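PDB 1RTW: transcriptional activator, putative from Pyrococcus furiosus, which is of unsettled function, possibly a transcriptional activator, and belongs to the all-helical TenA/THI-4/PqqC family. Local coordinates for residues E129-Y133 / W156-G162; F36-L40 / Y149-I153. All coordinates share one frame; numbering follows the deposited sequence.

Interaction 1 of 2, residues E129-Y133 / W156-G162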
loop_
_atom_site.group_PDB
_atom_site.type_symbol
_atom_site.label_atom_id
_atom_site.label_comp_id
_atom_site.label_asym_id
_atom_site.label_seq_id
_atom_site.Cartn_x
_atom_site.Cartn_y
_atom_site.Cartn_z
ATOM N N GLU B 129 -14.738 16.867 2.172
ATOM C CA GLU B 129 -16.198 16.831 2.237
ATOM C C GLU B 129 -16.762 18.114 2.811
ATOM O O GLU B 129 -17.724 18.660 2.288
ATOM C CB GLU B 129 -16.687 15.621 3.052
ATOM C CG GLU B 129 -16.131 14.265 2.599
ATOM C CD GLU B 129 -16.544 13.877 1.182
ATOM O OE1 GLU B 129 -16.531 14.747 0.307
ATOM O OE2 GLU B 129 -16.846 12.696 0.919
ATOM N N LYS B 130 -16.139 18.594 3.883
ATOM C CA LYS B 130 -16.566 19.813 4.548
ATOM C C LYS B 130 -16.407 21.018 3.619
ATOM O O LYS B 130 -17.254 21.919 3.601
ATOM C CB LYS B 130 -15.767 19.993 5.839
ATOM C CG LYS B 130 -16.020 21.281 6.585
ATOM C CD LYS B 130 -17.422 21.359 7.136
ATOM C CE LYS B 130 -17.593 22.610 7.968
ATOM N NZ LYS B 130 -19.008 22.788 8.376
ATOM N N ALA B 131 -15.345 21.015 2.819
ATOM C CA ALA B 131 -15.105 22.099 1.875
ATOM C C ALA B 131 -16.237 22.197 0.856
ATOM O O ALA B 131 -16.755 23.286 0.599
ATOM C CB ALA B 131 -13.795 21.891 1.157
ATOM N N TYR B 132 -16.635 21.056 0.290
ATOM C CA TYR B 132 -17.694 21.048 -0.712
ATOM C C TYR B 132 -19.062 21.353 -0.130
ATOM O O TYR B 132 -19.903 21.975 -0.791
ATOM C CB TYR B 132 -17.706 19.729 -1.481
ATOM C CG TYR B 132 -17.254 19.886 -2.908
ATOM C CD1 TYR B 132 -17.858 19.166 -3.932
ATOM C CD2 TYR B 132 -16.243 20.789 -3.243
ATOM C CE1 TYR B 132 -17.469 19.345 -5.268
ATOM C CE2 TYR B 132 -15.851 20.977 -4.572
ATOM C CZ TYR B 132 -16.464 20.253 -5.580
ATOM O OH TYR B 132 -16.063 20.436 -6.891
ATOM N N TYR B 133 -19.271 20.937 1.115
ATOM C CA TYR B 133 -20.534 21.190 1.791
ATOM C C TYR B 133 -20.718 22.700 1.931
ATOM O O TYR B 133 -21.770 23.233 1.588
ATOM C CB TYR B 133 -20.560 20.510 3.161
ATOM C CG TYR B 133 -21.833 20.744 3.953
ATOM C CD1 TYR B 133 -23.086 20.573 3.371
ATOM C CD2 TYR B 133 -21.774 21.146 5.285
ATOM C CE1 TYR B 133 -24.255 20.801 4.099
ATOM C CE2 TYR B 133 -22.931 21.377 6.027
ATOM C CZ TYR B 133 -24.169 21.204 5.434
ATOM O OH TYR B 133 -25.314 21.415 6.182
ATOM N N TRP B 156 -24.729 18.438 -2.811
ATOM C CA TRP B 156 -23.697 18.832 -1.861
ATOM C C TRP B 156 -24.124 19.775 -0.741
ATOM O O TRP B 156 -23.399 19.935 0.250
ATOM C CB TRP B 156 -22.472 19.363 -2.595
ATOM C CG TRP B 156 -21.689 18.272 -3.232
ATOM C CD1 TRP B 156 -21.200 17.149 -2.624
ATOM C CD2 TRP B 156 -21.285 18.195 -4.593
ATOM N NE1 TRP B 156 -20.514 16.377 -3.526
ATOM C CE2 TRP B 156 -20.557 16.999 -4.756
ATOM C CE3 TRP B 156 -21.472 19.019 -5.709
ATOM C CZ2 TRP B 156 -20.002 16.610 -5.970
ATOM C CZ3 TRP B 156 -20.925 18.640 -6.915
ATOM C CH2 TRP B 156 -20.202 17.441 -7.041
ATOM N N SER B 157 -25.296 20.386 -0.893
ATOM C CA SER B 157 -25.823 21.298 0.117
ATOM C C SER B 157 -26.972 20.662 0.903
ATOM O O SER B 157 -27.437 21.226 1.894
ATOM C CB SER B 157 -26.308 22.598 -0.534
ATOM O OG SER B 157 -27.452 22.374 -1.343
ATOM N N SER B 158 -27.407 19.478 0.475
ATOM C CA SER B 158 -28.516 18.779 1.130
ATOM C C SER B 158 -28.272 18.448 2.601
ATOM O O SER B 158 -27.132 18.376 3.059
ATOM C CB SER B 158 -28.865 17.491 0.376
ATOM O OG SER B 158 -27.877 16.488 0.567
ATOM N N GLN B 159 -29.367 18.240 3.328
ATOM C CA GLN B 159 -29.315 17.894 4.745
ATOM C C GLN B 159 -28.617 16.545 4.890
ATOM O O GLN B 159 -27.869 16.322 5.837
ATOM C CB GLN B 159 -30.735 17.814 5.324
ATOM C CG GLN B 159 -30.811 17.563 6.834
ATOM C CD GLN B 159 -30.314 18.735 7.670
ATOM O OE1 GLN B 159 -29.947 19.789 7.143
ATOM N NE2 GLN B 159 -30.309 18.556 8.986
ATOM N N GLU B 160 -28.851 15.664 3.923
ATOM C CA GLU B 160 -28.260 14.335 3.917
ATOM C C GLU B 160 -26.738 14.410 3.867
ATOM O O GLU B 160 -26.057 13.733 4.635
ATOM C CB GLU B 160 -28.788 13.538 2.725
ATOM C CG GLU B 160 -28.362 12.083 2.715
ATOM C CD GLU B 160 -29.004 11.292 1.591
ATOM O OE1 GLU B 160 -29.019 11.779 0.438
ATOM O OE2 GLU B 160 -29.488 10.172 1.862
ATOM N N PHE B 161 -26.210 15.231 2.966
ATOM C CA PHE B 161 -24.766 15.386 2.848
ATOM C C PHE B 161 -24.203 16.037 4.109
ATOM O O PHE B 161 -23.152 15.639 4.598
ATOM C CB PHE B 161 -24.394 16.221 1.623
ATOM C CG PHE B 161 -22.951 16.109 1.240
ATOM C CD1 PHE B 161 -22.509 15.017 0.509
ATOM C CD2 PHE B 161 -22.034 17.081 1.618
ATOM C CE1 PHE B 161 -21.169 14.886 0.156
ATOM C CE2 PHE B 161 -20.692 16.965 1.274
ATOM C CZ PHE B 161 -20.252 15.860 0.539
ATOM N N GLY B 162 -24.923 17.025 4.636
ATOM C CA GLY B 162 -24.493 17.709 5.839
ATOM C C GLY B 162 -24.420 16.772 7.031
ATOM O O GLY B 162 -23.606 16.958 7.935
#

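Interaction 2 of 2, residues F36-L40 / Y149-I153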
loop_
_atom_site.group_PDB
_atom_site.type_symbol
_atom_site.label_atom_id
_atom_site.label_comp_id
_atom_site.label_asym_id
_atom_site.label_seq_id
_atom_site.Cartn_x
_atom_site.Cartn_y
_atom_site.Cartn_z
ATOM N N PHE B 36 -18.340 25.295 -17.090
ATOM C CA PHE B 36 -18.984 24.224 -16.350
ATOM C C PHE B 36 -18.528 22.868 -16.883
ATOM O O PHE B 36 -18.302 21.936 -16.106
ATOM C CB PHE B 36 -20.513 24.311 -16.436
ATOM C CG PHE B 36 -21.209 23.178 -15.752
ATOM C CD1 PHE B 36 -21.376 23.184 -14.368
ATOM C CD2 PHE B 36 -21.624 22.062 -16.476
ATOM C CE1 PHE B 36 -21.933 22.095 -13.716
ATOM C CE2 PHE B 36 -22.184 20.963 -15.829
ATOM C CZ PHE B 36 -22.335 20.982 -14.445
ATOM N N GLU B 37 -18.405 22.755 -18.203
ATOM C CA GLU B 37 -17.982 21.500 -18.812
ATOM C C GLU B 37 -16.595 21.089 -18.341
ATOM O O GLU B 37 -16.371 19.929 -17.995
ATOM C CB GLU B 37 -18.023 21.585 -20.337
ATOM C CG GLU B 37 -17.504 20.326 -21.023
ATOM C CD GLU B 37 -17.833 20.250 -22.519
ATOM O OE1 GLU B 37 -18.879 20.793 -22.952
ATOM O OE2 GLU B 37 -17.051 19.613 -23.258
ATOM N N LYS B 38 -15.673 22.044 -18.317
ATOM C CA LYS B 38 -14.311 21.777 -17.882
ATOM C C LYS B 38 -14.302 21.338 -16.416
ATOM O O LYS B 38 -13.586 20.409 -16.047
ATOM C CB LYS B 38 -13.431 23.017 -18.092
ATOM C CG LYS B 38 -11.953 22.774 -17.850
ATOM C CD LYS B 38 -11.105 23.833 -18.522
ATOM C CE LYS B 38 -11.173 23.721 -20.038
ATOM N NZ LYS B 38 -10.631 22.410 -20.507
ATOM N N TRP B 39 -15.114 21.987 -15.586
ATOM C CA TRP B 39 -15.188 21.617 -14.180
ATOM C C TRP B 39 -15.740 20.203 -14.040
ATOM O O TRP B 39 -15.247 19.423 -13.237
ATOM C CB TRP B 39 -16.065 22.588 -13.376
ATOM C CG TRP B 39 -16.364 22.054 -11.990
ATOM C CD1 TRP B 39 -15.551 22.115 -10.894
ATOM C CD2 TRP B 39 -17.512 21.285 -11.594
ATOM N NE1 TRP B 39 -16.111 21.424 -9.849
ATOM C CE2 TRP B 39 -17.313 20.904 -10.250
ATOM C CE3 TRP B 39 -18.683 20.877 -12.249
ATOM C CZ2 TRP B 39 -18.248 20.124 -9.544
ATOM C CZ3 TRP B 39 -19.613 20.100 -11.545
ATOM C CH2 TRP B 39 -19.388 19.735 -10.207
ATOM N N LEU B 40 -16.761 19.890 -14.836
ATOM C CA LEU B 40 -17.418 18.590 -14.819
ATOM C C LEU B 40 -16.453 17.447 -15.131
ATOM O O LEU B 40 -16.335 16.502 -14.353
ATOM C CB LEU B 40 -18.575 18.584 -15.822
ATOM C CG LEU B 40 -19.572 17.434 -15.746
ATOM C CD1 LEU B 40 -20.529 17.666 -14.596
ATOM C CD2 LEU B 40 -20.333 17.331 -17.040
ATOM N N TYR B 149 -27.922 23.526 -13.153
ATOM C CA TYR B 149 -27.098 22.536 -12.466
ATOM C C TYR B 149 -27.583 22.361 -11.039
ATOM O O TYR B 149 -26.796 22.077 -10.134
ATOM C CB TYR B 149 -25.637 22.991 -12.460
ATOM C CG TYR B 149 -25.203 23.568 -13.780
ATOM C CD1 TYR B 149 -25.149 22.772 -14.924
ATOM C CD2 TYR B 149 -24.886 24.918 -13.900
ATOM C CE1 TYR B 149 -24.795 23.307 -16.156
ATOM C CE2 TYR B 149 -24.528 25.464 -15.133
ATOM C CZ TYR B 149 -24.487 24.648 -16.253
ATOM O OH TYR B 149 -24.165 25.171 -17.478
ATOM N N GLN B 150 -28.891 22.504 -10.854
ATOM C CA GLN B 150 -29.508 22.375 -9.543
ATOM C C GLN B 150 -29.205 21.032 -8.867
ATOM O O GLN B 150 -29.036 20.973 -7.646
ATOM C CB GLN B 150 -31.018 22.584 -9.664
ATOM C CG GLN B 150 -31.722 22.780 -8.344
ATOM C CD GLN B 150 -31.256 24.012 -7.617
ATOM O OE1 GLN B 150 -31.056 25.067 -8.224
ATOM N NE2 GLN B 150 -31.089 23.896 -6.306
ATOM N N GLU B 151 -29.103 19.970 -9.664
ATOM C CA GLU B 151 -28.817 18.632 -9.140
ATOM C C GLU B 151 -27.577 18.644 -8.244
ATOM O O GLU B 151 -27.617 18.155 -7.112
ATOM C CB GLU B 151 -28.608 17.627 -10.280
ATOM C CG GLU B 151 -29.685 17.645 -11.359
ATOM C CD GLU B 151 -29.192 18.242 -12.670
ATOM O OE1 GLU B 151 -28.786 19.429 -12.677
ATOM O OE2 GLU B 151 -29.210 17.514 -13.693
ATOM N N PHE B 152 -26.490 19.218 -8.759
ATOM C CA PHE B 152 -25.223 19.318 -8.027
ATOM C C PHE B 152 -25.313 20.223 -6.810
ATOM O O PHE B 152 -24.769 19.901 -5.752
ATOM C CB PHE B 152 -24.112 19.826 -8.944
ATOM C CG PHE B 152 -23.851 18.932 -10.105
ATOM C CD1 PHE B 152 -22.883 17.948 -10.028
ATOM C CD2 PHE B 152 -24.603 19.046 -11.262
ATOM C CE1 PHE B 152 -22.670 17.085 -11.084
ATOM C CE2 PHE B 152 -24.401 18.192 -12.325
ATOM C CZ PHE B 152 -23.432 17.204 -12.240
ATOM N N ILE B 153 -25.993 21.355 -6.966
ATOM C CA ILE B 153 -26.153 22.303 -5.881
ATOM C C ILE B 153 -26.887 21.642 -4.720
ATOM O O ILE B 153 -26.480 21.777 -3.569
ATOM C CB ILE B 153 -26.941 23.537 -6.331
ATOM C CG1 ILE B 153 -26.254 24.179 -7.525
ATOM C CG2 ILE B 153 -27.012 24.555 -5.201
ATOM C CD1 ILE B 153 -27.044 25.297 -8.139
#

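Interaction 1 of 2, residues E129-Y133 / W156-G162
Tyr-132 meets Trp-156 in a T-shaped pair. The CD1-CE1 edge of the tyrosine points into the indole face. Tyr-132 CD1 stands 3.6 Å from Trp-156 CE2, and the planes are turned 76° apart. Both polar ends are tied to helices beyond this contact: Tyr-132 OH is probably hydrogen-bonded to Trp-39 NE1, and Trp-156 NE1 is hydrogen-bonded to Glu-79 OE2.

Tyr-133 makes a CH-pi contact. Its CG lies anti to the backbone N (chi1 179°), which carries the ring across to 156-162. Gly-162 CA sits over one face, 3.8 Å from the centroid of the Tyr-133 ring.

The two segments come from helix 118-142 and from the junction of helices 150-157 and 159-176, in the helical bundle of the TenA family. Ser-158 is the first residue to leave helix 150-157 and is the N-cap of helix 159-176. Its OG accepts from Phe-161 N at 3.2 Å, with an N-H...O angle of 163°, and is also hydrogen-bonded to His-155 O.

Backbone carbonyls add weaker polar contacts. Trp-156 O lies in the plane of the Tyr-133 ring, 3.2 Å from Tyr-133 CD1. It also takes a nearly straight CA-H...O contact from Tyr-133 CA at 3.5 Å. From 129-133, Glu-129 O meets the edge of the Phe-161 ring, 3.6 Å from Phe-161 CE2. The Glu-129 carboxylate stands almost perpendicular to that ring, and its OE2 is hydrogen-bonded to Tyr-164 OH.

Interaction 2 of 2, residues F36-L40 / Y149-I153
Phe-36 and Tyr-149 stack face to face. Their centroids are 3.7 Å apart and their planes only 12° off parallel. The side chains run in opposite directions, so Tyr-149 OH ends beside Phe-36 CB while Phe-36 CZ reaches Tyr-149 CD1 at 3.4 Å. With chi1 near 180° (177°) the Phe-36 ring extends from its helix toward the tyrosine. This is the tight part of the contact.

Around Phe-152 the packing is looser. Phe-36 turns its edge to the Phe-152 face, with 4.1 Å between Phe-36 CZ and Phe-152 CE2. Trp-39 also comes edge-on, in an offset T-shaped pair with planes 84° apart; its CH2 lies 3.9 Å from Phe-152 CD1. Leu-40 adds one methyl, CD1, at 3.8 Å from Phe-152 CZ. The four rings form a buried aromatic cluster. No hydrogen bond crosses between the segments. The partly exposed Glu-37 and Lys-38 lie on the part of helix 33-60 away from 149-153.

The contact joins helix 33-60 to the start of helix 150-157. Phe-83 of helix 66-89 touches both Leu-40 and Phe-152, and Lys-86 packs on Tyr-149 and Phe-152. Met-26 of helix 21-28 touches Tyr-149.

The two interactions lie about 15 Å apart, centre to centre, and share helix 150-157. Interaction 2 joins the start of that helix to helix 33-60. Interaction 1 joins its end, and the turn into helix 159-176, to helix 118-142. Along the chain the segments alternate: 36-40, 129-133, 149-153, 156-162. The contacts also touch each other through Trp-39 of interaction 2, whose CH2 packs 3.8 Å from Trp-156 CZ3 of interaction 1. Together they form a continuous aromatic core, built entirely inside one subunit of the four-chain assembly.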